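Methionine gamma-lyase (Trichomonas vaginalis, PDB 1E5E) belongs to the Cys/Met metabolism family of pyridoxal-phosphate-dependent enzymes and is built as an assembly of four chains. Local coordinates at residues I150-T155 against I182-F187; I163-R168 against K302-M307; S85-I90 against G112-L117. All coordinates share one frame; numbering follows the deposited sequence. Where two conformers were deposited one is given.

In the fold
Contact 3 comes first along the chain: it closes the short loop in which helix 86-97 runs into strand 103-107 and returns as helix 112-124. Contact 1 opens only after that loop is complete, pairing the two strands of a beta-alpha-beta unit. Contact 2 crosses it, because 163-168 lies between the strands while 302-307 comes far later, just before strand 311-316 of the second sheet. Helices 86-97 and 112-124 meet the sheet face bearing Tyr152, whereas helix 166-174 covers the one bearing Phe153. Contacts 1 and 3 share the bound PPJ; contacts 1 and 2 touch directly, Thr155 OG1 lying 2.9 Å from Ile164 N.

Contact 1: I150-T155 against I182-F187; sequences IVYFET and IADNTF. With PPJ (N-(hydroxy{3-hydroxy-2-methyl-5-[(phosphonooxy)methyl]pyridin-4-yl}methyl)norvaline), chain C.
Tyr152 and Ile182 lie side by side on one face of adjacent parallel strands, joined by a beta-alpha-beta crossover, in the large sheet. The tyrosine ring reaches along the neighbouring strand because its CG is anti to the backbone N (chi1 -176°), so that CD2 comes obliquely to Ile182 CG2 at 3.6 Å and OH ends 3.6 Å from Asp184 CB. Tyr152 and Asp184 thus run side by side in one direction, ring and carboxylate planes turned 70° apart. Toward the start of the strands, Ile182 CD1 lies against Ile150 CG2 at 3.7 Å. On the other sheet face Phe153 places its CG between the backbone N and the carbonyl carbon (chi1 56°), which brings CE1 to Ala183 CB at 3.6 Å. Backbone bonds fix this register, among them Asp184 N to Phe153 O at 3.0 Å. A single water, in the plane of the Tyr152 ring, accepts from its OH and donates to Glu154 OE2 and Asp184 OD2, bridging two carboxylates; Glu154 OE2 also takes the N-H of Tyr111. At the strand's end, Asp184 OD1 receives Thr186 N in an Asx turn, while Asp184 OD2 lies 2.6 Å from N1 of the PPJ ring.

Contact 2: I163-R168 against K302-M307; sequences IIDMER and KKQMRM. With SO4 (sulfate ion), chain D.
The first turn of helix 166-174 is met end-on by Gln304, the last residue of helix 298-304, whose carboxamide bridges Ile164 O and Met166 N. The glutamine is extended beyond CG and presents both polar atoms at its tip. Its NE2 donates to Ile164 O at 2.9 Å, the nitrogen standing 25° out of the carbonyl plane. Its OE1 accepts from Met166 N at 3.0 Å, here in the plane of the amide and on a lone pair. Two bonds from one flat group to a carbonyl and an N-H two residues apart fix the rotation of the amide and leave little doubt about which end is oxygen.

The same OE1 also accepts a hydrogen bond from a water, 2.7 Å away, that donates as well to Asp165 OD1 and accepts from Glu167 N. This is the N terminus of the connecting helix in a beta-alpha-beta crossover, and its first N-H groups are each given a partner: Met166 by Gln304, Glu167 by the water, and Arg168 by the N-cap Asp165. In that capping bond Arg168 N lies 3.0 Å from Asp165 OD1, above the carboxylate plane.

Carbon groups pack round the amide. Met166 bends at its last torsion (chi3 -73°), which swings CE back over the amide, 3.7 Å from Gln304 CD; the same side chain rests on Phe153 of the sheet. Ile163 runs antiparallel alongside the glutamine side chain, its CG2 4.2 Å from Gln304 NE2. Gln304 O, meanwhile, accepts from Thr193 OG1. At the outer end Lys302 NZ reaches a sulfate ion, probably from the crystallisation liquor, which His298 and Tyr308 also hold.

Contact 3: S85-I90 against G112-L117; sequences SGMGAI and GCTHAL. With PPJ (N-(hydroxy{3-hydroxy-2-methyl-5-[(phosphonooxy)methyl]pyridin-4-yl}methyl)norvaline), chain C.
Met87 folds back on itself to reach Thr114 and Cys113, its chain bent at two successive torsions (chi2 -40°, chi3 -64°). The double bend lays the thioether between two helices whose short axes come no nearer than 10.7 Å, inclined at 35°. Its methyl carbon CE touches the neighbouring backbone, 3.7 Å from Thr114 CA and as near to Cys113 O, while SD faces C5A of PPJ at 3.8 Å. One turn on, Ile90 points at the partner helix and divides its branches: CG2 meets Leu117 CD2 at 3.9 Å, and CD1 comes to 3.7 Å from Thr114 OG1, the Ile90 and Thr114 side chains crossing at about a right angle. The same CD1 abuts the edge of the PPJ ring, close to its plane, 3.8 Å from PPJ C6. All these contacts are van der Waals; the polar work is done at the helix start. Gly86 N gives a hydrogen bond to PPJ OP1 and Met87 N another to PPJ OP3, both 2.8 Å long. Ser85 caps the helix through OG, which accepts from Gly88 N and is also bonded to Gly242 O of the second subunit. Tyr56 and Arg58 of that subunit, with Ser206 and Thr208 among others of this chain, also bond PPJ. A phosphate group bound by the N-terminal N-H groups of a helix is typical of the cofactor site in fold type I pyridoxal-phosphate enzymes.

Contact 1: I150-T155 against I182-F187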
loop_
_atom_site.group_PDB
_atom_site.type_symbol
_atom_site.label_atom_id
_atom_site.label_comp_id
_atom_site.label_asym_id
_atom_site.label_seq_id
_atom_site.Cartn_x
_atom_site.Cartn_y
_atom_site.Cartn_z
ATOM N N ILE A 150 -32.952 3.532 -21.538
ATOM C CA ILE A 150 -32.646 2.869 -20.297
ATOM C C ILE A 150 -33.812 2.778 -19.303
ATOM O O ILE A 150 -34.596 3.712 -19.113
ATOM C CB ILE A 150 -31.500 3.604 -19.549
ATOM C CG1 ILE A 150 -30.195 3.556 -20.358
ATOM C CG2 ILE A 150 -31.243 2.999 -18.172
ATOM C CD1 ILE A 150 -29.141 4.521 -19.858
ATOM N N VAL A 151 -33.921 1.587 -18.704
ATOM C CA VAL A 151 -34.809 1.432 -17.556
ATOM C C VAL A 151 -33.856 1.036 -16.400
ATOM O O VAL A 151 -33.154 0.030 -16.523
ATOM C CB VAL A 151 -35.895 0.400 -17.788
ATOM C CG1 VAL A 151 -36.632 0.161 -16.476
ATOM C CG2 VAL A 151 -36.870 0.885 -18.864
ATOM N N TYR A 152 -33.877 1.746 -15.289
ATOM C CA TYR A 152 -32.904 1.584 -14.219
ATOM C C TYR A 152 -33.593 1.404 -12.872
ATOM O O TYR A 152 -34.567 2.123 -12.621
ATOM C CB TYR A 152 -32.035 2.878 -14.153
ATOM C CG TYR A 152 -30.901 2.868 -13.151
ATOM C CD1 TYR A 152 -31.139 3.193 -11.820
ATOM C CD2 TYR A 152 -29.601 2.536 -13.519
ATOM C CE1 TYR A 152 -30.115 3.188 -10.880
ATOM C CE2 TYR A 152 -28.556 2.536 -12.609
ATOM C CZ TYR A 152 -28.818 2.838 -11.297
ATOM O OH TYR A 152 -27.790 2.856 -10.383
ATOM N N PHE A 153 -33.117 0.483 -12.037
ATOM C CA PHE A 153 -33.687 0.275 -10.718
ATOM C C PHE A 153 -32.670 -0.343 -9.749
ATOM O O PHE A 153 -31.619 -0.849 -10.173
ATOM C CB PHE A 153 -34.914 -0.672 -10.787
ATOM C CG PHE A 153 -34.624 -1.980 -11.413
ATOM C CD1 PHE A 153 -34.101 -3.050 -10.662
ATOM C CD2 PHE A 153 -34.959 -2.249 -12.714
ATOM C CE1 PHE A 153 -33.777 -4.238 -11.245
ATOM C CE2 PHE A 153 -34.692 -3.472 -13.295
ATOM C CZ PHE A 153 -34.117 -4.484 -12.559
ATOM N N GLU A 154 -33.029 -0.360 -8.475
ATOM C CA GLU A 154 -32.235 -1.048 -7.458
ATOM C C GLU A 154 -33.178 -1.996 -6.708
ATOM O O GLU A 154 -34.191 -1.473 -6.201
ATOM C CB GLU A 154 -31.775 -0.109 -6.350
ATOM C CG GLU A 154 -30.898 1.055 -6.760
ATOM C CD GLU A 154 -30.560 2.038 -5.669
ATOM O OE1 GLU A 154 -30.836 1.720 -4.485
ATOM O OE2 GLU A 154 -30.087 3.175 -5.957
ATOM N N THR A 155 -32.810 -3.243 -6.495
ATOM C CA THR A 155 -33.621 -4.073 -5.613
ATOM C C THR A 155 -32.717 -5.014 -4.823
ATOM O O THR A 155 -31.876 -5.715 -5.377
ATOM C CB THR A 155 -34.682 -4.822 -6.447
ATOM O OG1 THR A 155 -35.458 -5.664 -5.606
ATOM C CG2 THR A 155 -34.067 -5.723 -7.527
ATOM N N ILE A 182 -30.870 -1.784 -16.569
ATOM C CA ILE A 182 -29.671 -1.687 -15.745
ATOM C C ILE A 182 -30.073 -1.932 -14.298
ATOM O O ILE A 182 -30.966 -1.208 -13.828
ATOM C CB ILE A 182 -28.990 -0.311 -15.900
ATOM C CG1 ILE A 182 -28.579 -0.038 -17.358
ATOM C CG2 ILE A 182 -27.772 -0.222 -14.980
ATOM C CD1 ILE A 182 -28.023 1.360 -17.624
ATOM N N ALA A 183 -29.484 -2.900 -13.623
ATOM C CA ALA A 183 -29.861 -3.115 -12.205
ATOM C C ALA A 183 -28.689 -2.780 -11.291
ATOM O O ALA A 183 -27.583 -3.187 -11.675
ATOM C CB ALA A 183 -30.254 -4.570 -12.037
ATOM N N ASP A 184 -28.886 -2.021 -10.218
ATOM C CA ASP A 184 -27.780 -1.771 -9.266
ATOM C C ASP A 184 -27.896 -2.852 -8.198
ATOM O O ASP A 184 -28.823 -2.890 -7.382
ATOM C CB ASP A 184 -27.805 -0.346 -8.738
ATOM C CG ASP A 184 -26.764 -0.057 -7.668
ATOM O OD1 ASP A 184 -26.180 -0.997 -7.098
ATOM O OD2 ASP A 184 -26.603 1.135 -7.319
ATOM N N ASN A 185 -26.982 -3.817 -8.240
ATOM C CA ASN A 185 -26.976 -5.033 -7.445
ATOM C C ASN A 185 -26.101 -4.964 -6.217
ATOM O O ASN A 185 -25.759 -6.009 -5.655
ATOM C CB ASN A 185 -26.536 -6.212 -8.349
ATOM C CG ASN A 185 -26.903 -7.584 -7.812
ATOM O OD1 ASN A 185 -27.963 -7.720 -7.174
ATOM N ND2 ASN A 185 -26.058 -8.613 -7.987
ATOM N N THR A 186 -25.783 -3.755 -5.772
ATOM C CA THR A 186 -24.933 -3.519 -4.619
ATOM C C THR A 186 -25.433 -4.176 -3.339
ATOM O O THR A 186 -24.666 -4.839 -2.680
ATOM C CB THR A 186 -24.871 -1.999 -4.331
ATOM O OG1 THR A 186 -24.327 -1.300 -5.454
ATOM C CG2 THR A 186 -24.005 -1.710 -3.111
ATOM N N PHE A 187 -26.690 -3.961 -2.984
ATOM C CA PHE A 187 -27.267 -4.523 -1.754
ATOM C C PHE A 187 -27.254 -6.022 -1.776
ATOM O O PHE A 187 -27.068 -6.587 -0.697
ATOM C CB PHE A 187 -28.696 -4.035 -1.495
ATOM C CG PHE A 187 -28.750 -2.692 -0.824
ATOM C CD1 PHE A 187 -27.690 -1.797 -0.905
ATOM C CD2 PHE A 187 -29.903 -2.292 -0.173
ATOM C CE1 PHE A 187 -27.740 -0.565 -0.281
ATOM C CE2 PHE A 187 -29.966 -1.065 0.472
ATOM C CZ PHE A 187 -28.885 -0.203 0.428
HETATM N N1 PPJ C . -25.203 2.403 -5.500
HETATM C C2 PPJ C . -25.708 2.085 -4.291
HETATM C C6 PPJ C . -24.292 3.408 -5.635
HETATM C C2A PPJ C . -26.917 1.404 -4.068
HETATM C C3 PPJ C . -25.104 2.719 -3.185
HETATM O O3 PPJ C . -25.698 2.504 -2.042
HETATM C C4 PPJ C . -24.022 3.597 -3.303
HETATM C C4A PPJ C . -23.497 4.187 -2.115
HETATM C C5 PPJ C . -23.620 4.025 -4.568
HETATM N N PPJ C . -24.212 4.358 -0.987
HETATM C C5A PPJ C . -22.430 4.778 -4.828
HETATM O OP4 PPJ C . -21.400 4.014 -4.669
HETATM P P PPJ C . -20.096 4.815 -4.227
HETATM O OP1 PPJ C . -18.942 3.716 -4.193
HETATM O OP2 PPJ C . -20.341 5.453 -2.825
HETATM O OP3 PPJ C . -19.722 5.957 -5.270
HETATM C CA PPJ C . -23.709 4.834 0.188
HETATM C CB PPJ C . -22.828 6.010 0.238
HETATM C C PPJ C . -24.669 4.857 1.246
HETATM C CG PPJ C . -23.306 7.379 -0.085
HETATM C CD PPJ C . -23.530 8.101 1.158
HETATM O O PPJ C . -25.873 4.511 0.964
HETATM O OXT PPJ C . -24.304 4.747 2.495
HETATM O O HOH W 1 -28.191 3.411 -7.754
HETATM O O HOH W 2 -30.623 -7.068 -7.336
HETATM O O HOH W 3 -30.944 -4.358 -8.404
HETATM O O HOH W 4 -29.123 -5.008 -4.802
#

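Contact 2: I163-R168 against K302-M307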
loop_
_atom_site.group_PDB
_atom_site.type_symbol
_atom_site.label_atom_id
_atom_site.label_comp_id
_atom_site.label_asym_id
_atom_site.label_seq_id
_atom_site.Cartn_x
_atom_site.Cartn_y
_atom_site.Cartn_z
ATOM N N ILE A 163 -38.837 -4.422 -2.908
ATOM C CA ILE A 163 -38.415 -5.442 -3.852
ATOM C C ILE A 163 -38.992 -5.177 -5.225
ATOM O O ILE A 163 -40.145 -4.793 -5.305
ATOM C CB ILE A 163 -38.901 -6.857 -3.400
ATOM C CG1 ILE A 163 -38.414 -7.107 -1.974
ATOM C CG2 ILE A 163 -38.464 -7.941 -4.364
ATOM C CD1 ILE A 163 -36.918 -7.182 -1.807
ATOM N N ILE A 164 -38.231 -5.379 -6.289
ATOM C CA ILE A 164 -38.763 -5.140 -7.623
ATOM C C ILE A 164 -38.696 -6.452 -8.370
ATOM O O ILE A 164 -37.668 -7.122 -8.337
ATOM C CB ILE A 164 -38.012 -4.048 -8.374
ATOM C CG1 ILE A 164 -38.211 -2.683 -7.678
ATOM C CG2 ILE A 164 -38.441 -3.999 -9.859
ATOM C CD1 ILE A 164 -37.079 -1.761 -8.074
ATOM N N ASP A 165 -39.786 -6.826 -9.017
ATOM C CA ASP A 165 -39.843 -7.995 -9.878
ATOM C C ASP A 165 -39.116 -7.686 -11.186
ATOM O O ASP A 165 -39.639 -7.092 -12.123
ATOM C CB ASP A 165 -41.314 -8.363 -10.135
ATOM C CG ASP A 165 -41.427 -9.587 -11.008
ATOM O OD1 ASP A 165 -40.508 -9.971 -11.750
ATOM O OD2 ASP A 165 -42.521 -10.183 -10.976
ATOM N N MET A 166 -37.856 -8.111 -11.238
ATOM C CA MET A 166 -36.947 -7.856 -12.343
ATOM C C MET A 166 -37.376 -8.517 -13.649
ATOM O O MET A 166 -37.286 -7.865 -14.696
ATOM C CB MET A 166 -35.513 -8.334 -12.015
ATOM C CG MET A 166 -34.863 -7.493 -10.927
ATOM S SD MET A 166 -33.105 -7.789 -10.669
ATOM C CE MET A 166 -33.146 -9.379 -9.875
ATOM N N GLU A 167 -37.815 -9.768 -13.557
ATOM C CA GLU A 167 -38.259 -10.404 -14.800
ATOM C C GLU A 167 -39.389 -9.601 -15.471
ATOM O O GLU A 167 -39.342 -9.353 -16.678
ATOM C CB GLU A 167 -38.713 -11.826 -14.576
ATOM C CG GLU A 167 -38.943 -12.528 -15.908
ATOM C CD GLU A 167 -39.012 -14.021 -15.726
ATOM O OE1 GLU A 167 -38.865 -14.544 -14.592
ATOM O OE2 GLU A 167 -39.162 -14.703 -16.755
ATOM N N ARG A 168 -40.329 -9.135 -14.652
ATOM C CA ARG A 168 -41.427 -8.339 -15.136
ATOM C C ARG A 168 -40.984 -7.021 -15.753
ATOM O O ARG A 168 -41.477 -6.681 -16.834
ATOM C CB ARG A 168 -42.466 -7.968 -14.061
ATOM C CG ARG A 168 -43.755 -7.557 -14.803
ATOM C CD ARG A 168 -44.932 -7.412 -13.841
ATOM N NE ARG A 168 -44.686 -6.245 -12.982
ATOM C CZ ARG A 168 -44.636 -6.423 -11.651
ATOM N NH1 ARG A 168 -44.797 -7.631 -11.101
ATOM N NH2 ARG A 168 -44.401 -5.348 -10.915
ATOM N N LYS A 302 -37.599 -14.025 -2.705
ATOM C CA LYS A 302 -37.191 -15.412 -2.599
ATOM C C LYS A 302 -36.753 -15.979 -3.947
ATOM O O LYS A 302 -35.775 -16.704 -4.005
ATOM C CB LYS A 302 -38.342 -16.250 -2.036
ATOM C CG LYS A 302 -38.006 -17.737 -1.853
ATOM C CD LYS A 302 -39.202 -18.387 -1.145
ATOM C CE LYS A 302 -39.162 -19.897 -1.226
ATOM N NZ LYS A 302 -38.075 -20.491 -0.421
ATOM N N LYS A 303 -37.453 -15.675 -5.029
ATOM C CA LYS A 303 -37.042 -16.127 -6.352
ATOM C C LYS A 303 -35.762 -15.423 -6.814
ATOM O O LYS A 303 -34.912 -16.095 -7.432
ATOM C CB LYS A 303 -38.196 -15.979 -7.336
ATOM C CG LYS A 303 -37.845 -15.665 -8.776
ATOM N N GLN A 304 -35.542 -14.178 -6.435
ATOM C CA GLN A 304 -34.372 -13.449 -6.890
ATOM C C GLN A 304 -33.125 -13.484 -5.998
ATOM O O GLN A 304 -32.022 -13.225 -6.454
ATOM C CB GLN A 304 -34.812 -11.957 -6.987
ATOM C CG GLN A 304 -35.990 -11.822 -7.925
ATOM C CD GLN A 304 -36.362 -10.418 -8.300
ATOM O OE1 GLN A 304 -36.899 -10.255 -9.398
ATOM N NE2 GLN A 304 -36.120 -9.377 -7.507
ATOM N N MET A 305 -33.289 -13.782 -4.708
ATOM C CA MET A 305 -32.206 -13.761 -3.739
ATOM C C MET A 305 -31.889 -15.105 -3.124
ATOM O O MET A 305 -32.770 -15.725 -2.520
ATOM C CB MET A 305 -32.610 -12.749 -2.620
ATOM C CG MET A 305 -32.979 -11.388 -3.196
ATOM S SD MET A 305 -33.586 -10.190 -2.002
ATOM C CE MET A 305 -32.081 -9.968 -1.039
ATOM N N ARG A 306 -30.655 -15.579 -3.202
ATOM C CA ARG A 306 -30.303 -16.849 -2.592
ATOM C C ARG A 306 -30.280 -16.709 -1.071
ATOM O O ARG A 306 -30.274 -17.744 -0.387
ATOM C CB ARG A 306 -28.945 -17.364 -3.050
ATOM C CG ARG A 306 -28.773 -17.295 -4.556
ATOM C CD ARG A 306 -27.582 -18.124 -5.087
ATOM N NE ARG A 306 -27.701 -18.101 -6.560
ATOM C CZ ARG A 306 -27.394 -17.076 -7.353
ATOM N NH1 ARG A 306 -26.871 -15.914 -6.955
ATOM N NH2 ARG A 306 -27.598 -17.233 -8.657
ATOM N N MET A 307 -29.974 -15.496 -0.568
ATOM C CA MET A 307 -29.966 -15.221 0.859
ATOM C C MET A 307 -30.745 -13.915 1.010
ATOM O O MET A 307 -30.826 -13.220 -0.009
ATOM C CB MET A 307 -28.565 -15.071 1.485
ATOM C CG MET A 307 -27.923 -16.459 1.485
ATOM S SD MET A 307 -26.352 -16.552 2.295
ATOM C CE MET A 307 -25.276 -15.702 1.135
HETATM S S SO4 D . -37.999 -18.851 3.086
HETATM O O1 SO4 D . -37.660 -19.360 4.458
HETATM O O2 SO4 D . -38.555 -17.459 3.171
HETATM O O3 SO4 D . -39.089 -19.740 2.506
HETATM O O4 SO4 D . -36.784 -18.935 2.211
HETATM O O HOH W 5 -38.356 -11.553 -11.204
#

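Contact 3: S85-I90 against G112-L117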
loop_
_atom_site.group_PDB
_atom_site.type_symbol
_atom_site.label_atom_id
_atom_site.label_comp_id
_atom_site.label_asym_id
_atom_site.label_seq_id
_atom_site.Cartn_x
_atom_site.Cartn_y
_atom_site.Cartn_z
ATOM N N SER A 85 -15.418 4.462 -8.147
ATOM C CA SER A 85 -16.516 4.656 -7.233
ATOM C C SER A 85 -17.776 4.079 -7.882
ATOM O O SER A 85 -17.862 3.958 -9.104
ATOM C CB SER A 85 -16.839 6.080 -6.804
ATOM O OG SER A 85 -17.245 6.838 -7.928
ATOM N N GLY A 86 -18.657 3.662 -6.993
ATOM C CA GLY A 86 -19.966 3.160 -7.467
ATOM C C GLY A 86 -20.608 4.262 -8.323
ATOM O O GLY A 86 -21.116 3.954 -9.390
ATOM N N MET A 87 -20.537 5.551 -7.921
ATOM C CA MET A 87 -21.131 6.587 -8.805
ATOM C C MET A 87 -20.476 6.607 -10.174
ATOM O O MET A 87 -21.102 6.776 -11.237
ATOM C CB MET A 87 -21.049 7.966 -8.120
ATOM C CG MET A 87 -21.972 8.200 -6.922
ATOM S SD MET A 87 -23.641 7.505 -7.170
ATOM C CE MET A 87 -24.209 8.509 -8.563
ATOM N N GLY A 88 -19.126 6.406 -10.181
ATOM C CA GLY A 88 -18.417 6.383 -11.471
ATOM C C GLY A 88 -18.861 5.233 -12.359
ATOM O O GLY A 88 -18.800 5.322 -13.584
ATOM N N ALA A 89 -19.197 4.084 -11.764
ATOM C CA ALA A 89 -19.674 2.952 -12.510
ATOM C C ALA A 89 -21.049 3.317 -13.115
ATOM O O ALA A 89 -21.226 3.108 -14.319
ATOM C CB ALA A 89 -19.836 1.693 -11.673
ATOM N N ILE A 90 -21.911 3.916 -12.297
ATOM C CA ILE A 90 -23.212 4.320 -12.804
ATOM C C ILE A 90 -23.089 5.381 -13.913
ATOM O O ILE A 90 -23.685 5.258 -14.997
ATOM C CB ILE A 90 -24.130 4.811 -11.669
ATOM C CG1 ILE A 90 -24.471 3.636 -10.705
ATOM C CG2 ILE A 90 -25.425 5.370 -12.258
ATOM C CD1 ILE A 90 -24.767 4.129 -9.301
ATOM N N GLY A 112 -29.519 8.156 -2.750
ATOM C CA GLY A 112 -29.581 9.596 -2.939
ATOM C C GLY A 112 -28.747 10.189 -4.064
ATOM O O GLY A 112 -29.298 10.942 -4.894
ATOM N N CYS A 113 -27.450 9.881 -4.150
ATOM C CA CYS A 113 -26.606 10.471 -5.180
ATOM C C CYS A 113 -26.987 10.012 -6.561
ATOM O O CYS A 113 -26.880 10.821 -7.487
ATOM C CB CYS A 113 -25.087 10.283 -4.864
ATOM S SG CYS A 113 -24.646 10.408 -3.106
ATOM N N THR A 114 -27.442 8.789 -6.781
ATOM C CA THR A 114 -27.873 8.414 -8.118
ATOM C C THR A 114 -29.092 9.232 -8.570
ATOM O O THR A 114 -29.257 9.676 -9.714
ATOM C CB THR A 114 -28.278 6.931 -8.163
ATOM O OG1 THR A 114 -27.334 6.112 -7.488
ATOM C CG2 THR A 114 -28.421 6.510 -9.618
ATOM N N HIS A 115 -30.026 9.403 -7.612
ATOM C CA HIS A 115 -31.251 10.167 -7.879
ATOM C C HIS A 115 -30.875 11.600 -8.279
ATOM O O HIS A 115 -31.390 12.076 -9.284
ATOM C CB HIS A 115 -32.133 10.200 -6.616
ATOM C CG HIS A 115 -33.543 10.658 -6.869
ATOM N ND1 HIS A 115 -33.881 12.013 -7.059
ATOM C CD2 HIS A 115 -34.671 9.883 -6.924
ATOM C CE1 HIS A 115 -35.198 12.020 -7.243
ATOM N NE2 HIS A 115 -35.683 10.795 -7.164
ATOM N N ALA A 116 -29.895 12.168 -7.568
ATOM C CA ALA A 116 -29.434 13.518 -7.945
ATOM C C ALA A 116 -28.759 13.558 -9.300
ATOM O O ALA A 116 -28.973 14.431 -10.158
ATOM C CB ALA A 116 -28.489 14.074 -6.878
ATOM N N LEU A 117 -27.909 12.577 -9.589
ATOM C CA LEU A 117 -27.235 12.465 -10.884
ATOM C C LEU A 117 -28.298 12.524 -12.013
ATOM O O LEU A 117 -28.232 13.271 -12.993
ATOM C CB LEU A 117 -26.471 11.125 -10.991
ATOM C CG LEU A 117 -25.974 10.699 -12.368
ATOM C CD1 LEU A 117 -24.919 11.662 -12.936
ATOM C CD2 LEU A 117 -25.403 9.273 -12.374
HETATM N N1 PPJ C . -25.203 2.403 -5.500
HETATM C C2 PPJ C . -25.708 2.085 -4.291
HETATM C C6 PPJ C . -24.292 3.408 -5.635
HETATM C C2A PPJ C . -26.917 1.404 -4.068
HETATM C C3 PPJ C . -25.104 2.719 -3.185
HETATM O O3 PPJ C . -25.698 2.504 -2.042
HETATM C C4 PPJ C . -24.022 3.597 -3.303
HETATM C C4A PPJ C . -23.497 4.187 -2.115
HETATM C C5 PPJ C . -23.620 4.025 -4.568
HETATM N N PPJ C . -24.212 4.358 -0.987
HETATM C C5A PPJ C . -22.430 4.778 -4.828
HETATM O OP4 PPJ C . -21.400 4.014 -4.669
HETATM P P PPJ C . -20.096 4.815 -4.227
HETATM O OP1 PPJ C . -18.942 3.716 -4.193
HETATM O OP2 PPJ C . -20.341 5.453 -2.825
HETATM O OP3 PPJ C . -19.722 5.957 -5.270
HETATM C CA PPJ C . -23.709 4.834 0.188
HETATM C CB PPJ C . -22.828 6.010 0.238
HETATM C C PPJ C . -24.669 4.857 1.246
HETATM C CG PPJ C . -23.306 7.379 -0.085
HETATM C CD PPJ C . -23.530 8.101 1.158
HETATM O O PPJ C . -25.873 4.511 0.964
HETATM O OXT PPJ C . -24.304 4.747 2.495
#